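Local coordinates for restriction endonuclease EcoP15I, modification subunit (Escherichia coli, PDB 4ZCF) that methylates one adenine of the asymmetric site 5'-CAGCAG-3' as a homodimeric DNA methyltransferase and joins the Res subunit for DNA restriction, at a contact of chain A with DNA and the interface of chains B and A. Coordinates in Å, arbitrary orientation; residue numbers count along the deposited sequence, not the author numbering. Chains: chain A/B, Restriction endonuclease EcoP15I, modification subunit.

Contact 1: a contact of chain A with DNA. Residues chain A 230-234. With nucleotides of chain C; nucleotides of chain D.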
loop_
_atom_site.group_PDB
_atom_site.type_symbol
_atom_site.label_atom_id
_atom_site.label_comp_id
_atom_site.label_asym_id
_atom_site.label_seq_id
_atom_site.Cartn_x
_atom_site.Cartn_y
_atom_site.Cartn_z
ATOM N N THR A 230 -6.830 -0.298 24.032
ATOM C CA THR A 230 -5.496 -0.900 24.012
ATOM C C THR A 230 -5.630 -2.126 23.141
ATOM O O THR A 230 -6.602 -2.858 23.261
ATOM C CB THR A 230 -5.060 -1.326 25.443
ATOM O OG1 THR A 230 -5.221 -0.211 26.323
ATOM C CG2 THR A 230 -3.608 -1.840 25.511
ATOM N N ASP A 231 -4.677 -2.324 22.236
ATOM C CA ASP A 231 -4.651 -3.483 21.373
ATOM C C ASP A 231 -3.259 -4.054 21.430
ATOM O O ASP A 231 -2.290 -3.349 21.137
ATOM C CB ASP A 231 -5.072 -3.137 19.945
ATOM C CG ASP A 231 -5.245 -4.358 19.048
ATOM O OD1 ASP A 231 -5.793 -5.382 19.529
ATOM O OD2 ASP A 231 -4.860 -4.279 17.858
ATOM N N ASN A 232 -3.162 -5.318 21.852
ATOM C CA ASN A 232 -1.900 -6.028 22.004
ATOM C C ASN A 232 -1.687 -7.203 21.042
ATOM O O ASN A 232 -0.751 -7.989 21.225
ATOM C CB ASN A 232 -1.676 -6.413 23.464
ATOM C CG ASN A 232 -1.125 -5.298 24.314
ATOM O OD1 ASN A 232 -0.180 -4.611 23.938
ATOM N ND2 ASN A 232 -1.683 -5.107 25.491
ATOM N N ASN A 233 -2.540 -7.293 19.994
ATOM C CA ASN A 233 -2.445 -8.316 18.947
ATOM C C ASN A 233 -1.221 -8.019 18.084
ATOM O O ASN A 233 -1.098 -6.890 17.630
ATOM C CB ASN A 233 -3.679 -8.295 18.057
ATOM C CG ASN A 233 -4.927 -8.819 18.698
ATOM O OD1 ASN A 233 -5.090 -10.015 18.890
ATOM N ND2 ASN A 233 -5.872 -7.943 18.963
ATOM N N PRO A 234 -0.303 -8.985 17.838
ATOM C CA PRO A 234 0.885 -8.673 17.026
ATOM C C PRO A 234 0.596 -8.227 15.582
ATOM O O PRO A 234 0.139 -9.009 14.737
ATOM C CB PRO A 234 1.726 -9.956 17.115
ATOM C CG PRO A 234 0.793 -11.011 17.528
ATOM C CD PRO A 234 -0.254 -10.374 18.348
ATOM P P DC C 7 -15.302 -4.450 25.156
ATOM O OP1 DC C 7 -16.593 -3.827 24.821
ATOM O OP2 DC C 7 -15.137 -5.913 25.059
ATOM O "O5'" DC C 7 -14.169 -3.809 24.224
ATOM C "C5'" DC C 7 -13.491 -2.548 24.215
ATOM C "C4'" DC C 7 -12.145 -2.733 23.520
ATOM O "O4'" DC C 7 -11.314 -3.512 24.424
ATOM C "C3'" DC C 7 -12.177 -3.511 22.193
ATOM O "O3'" DC C 7 -11.573 -2.811 21.066
ATOM C "C2'" DC C 7 -11.407 -4.804 22.474
ATOM C "C1'" DC C 7 -10.572 -4.463 23.717
ATOM N N1 DC C 7 -10.234 -5.659 24.551
ATOM C C2 DC C 7 -8.889 -5.973 24.830
ATOM O O2 DC C 7 -7.968 -5.197 24.519
ATOM N N3 DC C 7 -8.633 -7.135 25.519
ATOM C C4 DC C 7 -9.623 -8.004 25.817
ATOM N N4 DC C 7 -9.296 -9.154 26.422
ATOM C C5 DC C 7 -10.989 -7.708 25.532
ATOM C C6 DC C 7 -11.228 -6.561 24.880
ATOM P P DG C 9 -12.999 -3.817 15.231
ATOM O OP1 DG C 9 -12.698 -2.720 14.273
ATOM O OP2 DG C 9 -13.217 -5.189 14.698
ATOM O "O5'" DG C 9 -11.825 -3.851 16.317
ATOM C "C5'" DG C 9 -11.777 -4.769 17.408
ATOM C "C4'" DG C 9 -10.332 -5.055 17.749
ATOM O "O4'" DG C 9 -10.352 -5.866 18.928
ATOM C "C3'" DG C 9 -9.682 -5.938 16.707
ATOM O "O3'" DG C 9 -8.961 -5.135 15.827
ATOM C "C2'" DG C 9 -8.762 -6.861 17.492
ATOM C "C1'" DG C 9 -9.508 -6.986 18.806
ATOM N N9 DG C 9 -10.301 -8.195 18.928
ATOM C C8 DG C 9 -11.664 -8.298 18.804
ATOM N N7 DG C 9 -12.098 -9.522 18.963
ATOM C C5 DG C 9 -10.949 -10.292 19.128
ATOM C C6 DG C 9 -10.809 -11.681 19.347
ATOM O O6 DG C 9 -11.722 -12.540 19.434
ATOM N N1 DG C 9 -9.459 -12.058 19.424
ATOM C C2 DG C 9 -8.385 -11.187 19.306
ATOM N N2 DG C 9 -7.162 -11.708 19.441
ATOM N N3 DG C 9 -8.513 -9.887 19.109
ATOM C C4 DG C 9 -9.822 -9.498 19.071
ATOM P P DT C 10 -8.739 -5.586 14.318
ATOM O OP1 DT C 10 -8.290 -4.415 13.544
ATOM O OP2 DT C 10 -9.937 -6.342 13.890
ATOM O "O5'" DT C 10 -7.524 -6.607 14.430
ATOM C "C5'" DT C 10 -6.213 -6.249 14.861
ATOM C "C4'" DT C 10 -5.338 -7.489 14.802
ATOM O "O4'" DT C 10 -5.886 -8.560 15.639
ATOM C "C3'" DT C 10 -5.255 -8.050 13.392
ATOM O "O3'" DT C 10 -3.896 -7.945 12.959
ATOM C "C2'" DT C 10 -5.827 -9.470 13.478
ATOM C "C1'" DT C 10 -5.887 -9.801 14.966
ATOM N N1 DT C 10 -7.115 -10.604 15.318
ATOM C C2 DT C 10 -7.025 -11.944 15.686
ATOM O O2 DT C 10 -5.972 -12.555 15.771
ATOM N N3 DT C 10 -8.231 -12.575 15.920
ATOM C C4 DT C 10 -9.510 -12.020 15.812
ATOM O O4 DT C 10 -10.536 -12.661 16.093
ATOM C C5 DT C 10 -9.505 -10.638 15.453
ATOM C C7 DT C 10 -10.791 -9.927 15.355
ATOM C C6 DT C 10 -8.361 -9.999 15.223
ATOM P P DT D 14 -2.315 -15.180 23.548
ATOM O OP1 DT D 14 -0.861 -15.235 23.830
ATOM O OP2 DT D 14 -3.288 -15.114 24.647
ATOM O "O5'" DT D 14 -2.610 -14.058 22.440
ATOM C "C5'" DT D 14 -1.674 -13.596 21.457
ATOM C "C4'" DT D 14 -1.353 -12.113 21.649
ATOM O "O4'" DT D 14 -2.520 -11.303 21.408
ATOM C "C3'" DT D 14 -0.903 -11.710 23.042
ATOM O "O3'" DT D 14 0.186 -10.909 22.843
ATOM C "C2'" DT D 14 -2.039 -10.917 23.689
ATOM C "C1'" DT D 14 -2.836 -10.430 22.499
ATOM N N1 DT D 14 -4.338 -10.331 22.658
ATOM C C2 DT D 14 -4.982 -9.091 22.579
ATOM O O2 DT D 14 -4.430 -8.013 22.465
ATOM N N3 DT D 14 -6.352 -9.126 22.656
ATOM C C4 DT D 14 -7.136 -10.259 22.769
ATOM O O4 DT D 14 -8.353 -10.114 22.824
ATOM C C5 DT D 14 -6.421 -11.527 22.845
ATOM C C7 DT D 14 -7.165 -12.818 23.023
ATOM C C6 DT D 14 -5.074 -11.506 22.784
ATOM P P DG D 15 1.587 -11.206 23.511
ATOM O OP1 DG D 15 2.538 -10.665 22.513
ATOM O OP2 DG D 15 1.690 -12.621 23.955
ATOM O "O5'" DG D 15 1.506 -10.307 24.844
ATOM C "C5'" DG D 15 1.712 -8.886 24.768
ATOM C "C4'" DG D 15 0.955 -8.083 25.820
ATOM O "O4'" DG D 15 -0.479 -8.191 25.610
ATOM C "C3'" DG D 15 1.218 -8.412 27.305
ATOM O "O3'" DG D 15 1.188 -7.207 28.070
ATOM C "C2'" DG D 15 -0.003 -9.241 27.677
ATOM C "C1'" DG D 15 -1.056 -8.474 26.870
ATOM N N9 DG D 15 -2.327 -9.150 26.742
ATOM C C8 DG D 15 -2.540 -10.502 26.900
ATOM N N7 DG D 15 -3.775 -10.834 26.680
ATOM C C5 DG D 15 -4.439 -9.617 26.467
ATOM C C6 DG D 15 -5.801 -9.362 26.163
ATOM O O6 DG D 15 -6.721 -10.205 26.183
ATOM N N1 DG D 15 -6.064 -8.000 25.921
ATOM C C2 DG D 15 -5.098 -7.015 25.927
ATOM N N2 DG D 15 -5.497 -5.755 25.693
ATOM N N3 DG D 15 -3.809 -7.250 26.158
ATOM C C4 DG D 15 -3.549 -8.562 26.453
ATOM P P DC D 16 2.454 -6.673 28.873
ATOM O OP1 DC D 16 3.615 -6.805 27.956
ATOM O OP2 DC D 16 2.476 -7.331 30.196
ATOM O "O5'" DC D 16 2.127 -5.113 29.079
ATOM C "C5'" DC D 16 1.804 -4.203 28.013
ATOM C "C4'" DC D 16 0.456 -3.507 28.178
ATOM O "O4'" DC D 16 -0.640 -4.431 28.011
ATOM C "C3'" DC D 16 0.138 -2.709 29.441
ATOM O "O3'" DC D 16 -0.399 -1.442 28.999
ATOM C "C2'" DC D 16 -0.895 -3.578 30.169
ATOM C "C1'" DC D 16 -1.642 -4.161 28.975
ATOM N N1 DC D 16 -2.486 -5.364 29.229
ATOM C C2 DC D 16 -3.876 -5.282 28.997
ATOM O O2 DC D 16 -4.378 -4.210 28.603
ATOM N N3 DC D 16 -4.641 -6.400 29.252
ATOM C C4 DC D 16 -4.074 -7.527 29.743
ATOM N N4 DC D 16 -4.870 -8.570 29.976
ATOM C C5 DC D 16 -2.670 -7.641 29.993
ATOM C C6 DC D 16 -1.928 -6.543 29.707
HETATM O O HOH W 1 -7.304 -6.681 21.686
HETATM O O HOH W 2 -3.835 -11.858 17.429
#
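A:Asn233 sets CG anti to its carbonyl carbon, beside the backbone N (chi1 -72°), and A:Asp231 sets CG anti to its backbone N (chi1 -172°), so that the two side chains meet beside DG9 of chain C. They belong to a loop of a beta-subtype N(4)/N(6)-methyltransferase that follows strand 220-227 and reads the sugar edges of the bases, on the minor-groove side of the paired ones. A:Asn233 meets the guanine with both ends of its amide. A:Asn233 OD1 accepts from the exocyclic amino N2 of DG9 at 2.7 Å, in the carbonyl plane and on a lone pair. A:Asn233 ND2 gives a longer bond to ring atom N3 of DG9, 3.3 Å, from a tilted amide. A:Asn233 ND2 also donates to A:Asp231 OD1 at 2.6 Å, using the carboxylate's syn lone pair; this second-shell bond probably fixes which way round the amide lies and so suits it to guanine, since adenine has no amino group at this edge. A:Asn232 reaches the other way along the groove. A:Asn232 ND2 bridges two nucleotides of chain D, donating to N3 of DG15 at 3.1 Å, with the acceptor 5° out of the amide plane, and to the deoxyribose O4' of DC16 at 2.8 Å, more tilted. Its CB and CG lie against the sugar of DG15, which pairs with DC7 of chain C. Between this pair and the base-paired DG9 sits the unpaired DT14 of chain D, probably the thymine orphaned when the target adenine flips out. The backbone N of A:Asn232 makes a weak bond to O2 of DT14 at 3.0 Å, and a water held by A:Asp231 OD1 lies 2.8 Å from DT14 N3. A:Pro234 rests its CD against the DT14 sugar. A second water on A:Asn233 OD1 extends the contact to DT10 of chain C, 2.8 Å from its O2.

Contact 2: the interface of chains B and A. Residues chain B 30-31, 39, 58, 60, 170-172, 202, 206; chain A 54, 56, 209, 217.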
loop_
_atom_site.group_PDB
_atom_site.type_symbol
_atom_site.label_atom_id
_atom_site.label_comp_id
_atom_site.label_asym_id
_atom_site.label_seq_id
_atom_site.Cartn_x
_atom_site.Cartn_y
_atom_site.Cartn_z
ATOM N N ASP B 30 -15.037 27.212 -2.111
ATOM C CA ASP B 30 -13.885 26.459 -1.601
ATOM C C ASP B 30 -13.597 26.723 -0.102
ATOM O O ASP B 30 -14.377 27.424 0.537
ATOM C CB ASP B 30 -12.659 26.600 -2.547
ATOM C CG ASP B 30 -11.878 27.896 -2.462
ATOM O OD1 ASP B 30 -12.221 28.744 -1.615
ATOM O OD2 ASP B 30 -10.858 28.022 -3.175
ATOM N N LYS B 31 -12.505 26.167 0.458
ATOM C CA LYS B 31 -12.181 26.369 1.882
ATOM C C LYS B 31 -11.951 27.829 2.273
ATOM O O LYS B 31 -12.068 28.169 3.449
ATOM C CB LYS B 31 -11.021 25.462 2.348
ATOM C CG LYS B 31 -9.620 25.862 1.865
ATOM C CD LYS B 31 -8.607 24.748 2.083
ATOM C CE LYS B 31 -7.993 24.684 3.470
ATOM N NZ LYS B 31 -7.623 23.282 3.818
ATOM N N LYS B 39 -18.825 23.594 -10.129
ATOM C CA LYS B 39 -19.708 22.798 -9.283
ATOM C C LYS B 39 -21.190 23.168 -9.417
ATOM O O LYS B 39 -22.034 22.274 -9.432
ATOM C CB LYS B 39 -19.203 22.685 -7.832
ATOM C CG LYS B 39 -18.107 21.619 -7.688
ATOM C CD LYS B 39 -17.770 21.241 -6.246
ATOM C CE LYS B 39 -17.264 19.817 -6.163
ATOM N NZ LYS B 39 -16.754 19.456 -4.804
ATOM N N LEU B 58 -10.997 9.421 -7.200
ATOM C CA LEU B 58 -10.505 10.751 -6.833
ATOM C C LEU B 58 -9.983 11.330 -8.174
ATOM O O LEU B 58 -9.032 10.808 -8.773
ATOM C CB LEU B 58 -9.382 10.708 -5.774
ATOM C CG LEU B 58 -8.719 12.056 -5.419
ATOM C CD1 LEU B 58 -9.641 12.920 -4.548
ATOM C CD2 LEU B 58 -7.383 11.848 -4.721
ATOM N N TRP B 60 -9.165 14.976 -10.384
ATOM C CA TRP B 60 -8.770 16.362 -10.311
ATOM C C TRP B 60 -8.199 16.768 -11.676
ATOM O O TRP B 60 -7.661 15.909 -12.391
ATOM C CB TRP B 60 -7.789 16.595 -9.118
ATOM C CG TRP B 60 -6.370 16.183 -9.358
ATOM C CD1 TRP B 60 -5.373 16.958 -9.855
ATOM C CD2 TRP B 60 -5.797 14.885 -9.137
ATOM N NE1 TRP B 60 -4.207 16.233 -9.950
ATOM C CE2 TRP B 60 -4.448 14.947 -9.556
ATOM C CE3 TRP B 60 -6.295 13.666 -8.636
ATOM C CZ2 TRP B 60 -3.592 13.845 -9.496
ATOM C CZ3 TRP B 60 -5.429 12.584 -8.536
ATOM C CH2 TRP B 60 -4.091 12.685 -8.946
ATOM N N SER B 170 -4.606 24.935 -4.567
ATOM C CA SER B 170 -5.791 24.098 -4.397
ATOM C C SER B 170 -5.401 22.618 -4.188
ATOM O O SER B 170 -4.235 22.257 -4.330
ATOM C CB SER B 170 -6.682 24.240 -5.625
ATOM O OG SER B 170 -6.061 23.613 -6.734
ATOM N N HIS B 171 -6.382 21.767 -3.875
ATOM C CA HIS B 171 -6.191 20.333 -3.681
ATOM C C HIS B 171 -5.682 19.692 -4.952
ATOM O O HIS B 171 -4.777 18.861 -4.894
ATOM C CB HIS B 171 -7.509 19.662 -3.256
ATOM C CG HIS B 171 -7.988 20.031 -1.888
ATOM N ND1 HIS B 171 -7.303 19.638 -0.758
ATOM C CD2 HIS B 171 -9.127 20.651 -1.513
ATOM C CE1 HIS B 171 -8.010 20.086 0.264
ATOM N NE2 HIS B 171 -9.120 20.700 -0.144
ATOM N N SER B 172 -6.242 20.082 -6.104
ATOM C CA SER B 172 -5.823 19.577 -7.416
ATOM C C SER B 172 -4.384 19.970 -7.757
ATOM O O SER B 172 -3.649 19.125 -8.256
ATOM C CB SER B 172 -6.802 19.980 -8.514
ATOM O OG SER B 172 -7.073 21.367 -8.518
ATOM N N ASN B 202 -5.261 19.417 6.391
ATOM C CA ASN B 202 -5.507 20.053 5.099
ATOM C C ASN B 202 -5.619 19.091 3.926
ATOM O O ASN B 202 -6.615 19.149 3.206
ATOM C CB ASN B 202 -4.529 21.195 4.851
ATOM C CG ASN B 202 -4.686 22.285 5.863
ATOM O OD1 ASN B 202 -5.711 22.960 5.912
ATOM N ND2 ASN B 202 -3.721 22.412 6.764
ATOM N N GLN B 206 -7.277 13.590 0.950
ATOM C CA GLN B 206 -6.816 13.669 -0.457
ATOM C C GLN B 206 -5.558 12.868 -0.727
ATOM O O GLN B 206 -5.469 12.233 -1.778
ATOM C CB GLN B 206 -6.606 15.117 -0.893
ATOM C CG GLN B 206 -7.916 15.889 -1.097
ATOM C CD GLN B 206 -8.595 16.389 0.169
ATOM O OE1 GLN B 206 -8.089 16.304 1.311
ATOM N NE2 GLN B 206 -9.763 16.951 -0.028
ATOM N N GLU A 54 -9.821 25.684 -7.628
ATOM C CA GLU A 54 -10.165 24.318 -7.214
ATOM C C GLU A 54 -10.943 23.564 -8.276
ATOM O O GLU A 54 -11.878 24.107 -8.861
ATOM C CB GLU A 54 -10.931 24.332 -5.868
ATOM C CG GLU A 54 -11.001 22.997 -5.140
ATOM C CD GLU A 54 -9.686 22.259 -5.009
ATOM O OE1 GLU A 54 -9.338 21.501 -5.940
ATOM O OE2 GLU A 54 -8.983 22.474 -4.000
ATOM N N TYR A 56 -11.644 19.462 -8.212
ATOM C CA TYR A 56 -11.488 18.099 -7.717
ATOM C C TYR A 56 -12.827 17.550 -7.222
ATOM O O TYR A 56 -13.733 18.320 -6.854
ATOM C CB TYR A 56 -10.369 18.000 -6.636
ATOM C CG TYR A 56 -10.822 18.074 -5.190
ATOM C CD1 TYR A 56 -11.304 19.264 -4.648
ATOM C CD2 TYR A 56 -10.743 16.963 -4.352
ATOM C CE1 TYR A 56 -11.735 19.339 -3.323
ATOM C CE2 TYR A 56 -11.163 17.028 -3.017
ATOM C CZ TYR A 56 -11.652 18.224 -2.504
ATOM O OH TYR A 56 -12.072 18.324 -1.191
ATOM N N LEU A 209 -14.656 13.941 2.775
ATOM C CA LEU A 209 -14.944 14.470 1.446
ATOM C C LEU A 209 -16.447 14.645 1.136
ATOM O O LEU A 209 -16.815 15.655 0.528
ATOM C CB LEU A 209 -14.136 13.732 0.336
ATOM C CG LEU A 209 -12.576 13.702 0.506
ATOM C CD1 LEU A 209 -11.905 13.374 -0.776
ATOM C CD2 LEU A 209 -12.017 15.029 0.936
ATOM N N GLU A 217 -16.089 22.823 2.640
ATOM C CA GLU A 217 -14.846 22.740 3.422
ATOM C C GLU A 217 -14.581 23.863 4.417
ATOM O O GLU A 217 -13.993 23.618 5.461
ATOM C CB GLU A 217 -13.621 22.440 2.550
ATOM C CG GLU A 217 -12.521 21.718 3.334
ATOM C CD GLU A 217 -11.311 21.251 2.553
ATOM O OE1 GLU A 217 -11.091 21.756 1.430
ATOM O OE2 GLU A 217 -10.581 20.371 3.064
#
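The start of helix 171-188 of chain B is capped by a carboxylate from chain A, at the dimer interface of this N(4)/N(6)-methyltransferase. A:Glu54 turns CG anti to its backbone N and bends at chi2 (48°), which presents both carboxylate oxygens to the first turn. A:Glu54 OE2 accepts the backbone N-H of B:His171 at 2.7 Å on its syn lone pair, while OE1 has weak bonds to the N and OG of B:Ser172. The helix start would probably stabilise the negative charge. At the histidine's far end, A:Glu217 comes tip to tip, its chain extended beyond CG. B:His171 NE2 donates to A:Glu217 OE1 at 2.7 Å, almost straight (176° at H), again on a syn lone pair and in the ring plane, with ring and carboxylate nearly coplanar. Two acidic groups near the imidazole would be expected to encourage its protonation. A:Tyr56 packs against the side of the same histidine: B:His171 CB sits over the centre of one phenol face, 4.0 Å above it, and B:His171 CD2 touches A:Tyr56 CE1 at 3.4 Å. B:Gln206 crosses A:Tyr56 at about a right angle, bringing NE2 within 2.9 Å of the phenol OH as a likely hydrogen bond. B:Gln206 NE2 also stands 3.6 Å above the centre of the B:His171 ring, and A:Leu209 packs CD2 against the amide. An alanine in place of A:Tyr56, having no phenol ring, would probably loosen the packing against B:His171 and let the B:Gln206 amide shift. Farther out, an antiparallel beta bridge joins A:Tyr56 in strand 56-59 to B:Trp60 in strand 57-60. B:Lys31 runs alongside A:Glu217; its NZ is held by B:Asn202 OD1 at 2.9 Å and stays 4.2 Å from A:Glu217 OE2, close enough that the opposite charges may attract without contact. B:Ser170 OG pairs with B:Ser172 OG, which probably steadies the helix start.

The C-alpha centres of contact 1 and contact 2 lie about 36 Å apart, and the two share no residue. Chain A takes part in both: contact 1 grips DNA, contact 2 joins the Mod subunits. A short route along the chain connects them, because the 3-10 helix 217-219, which supplies a carboxylate to contact 2, leads directly into strand 220-227, and the DNA-reading loop of contact 1 follows soon after. Dimer assembly could therefore help to place that loop on the recognition site. This suits an enzyme in which one Mod subunit makes most sequence-specific contacts while the other receives the flipped adenine.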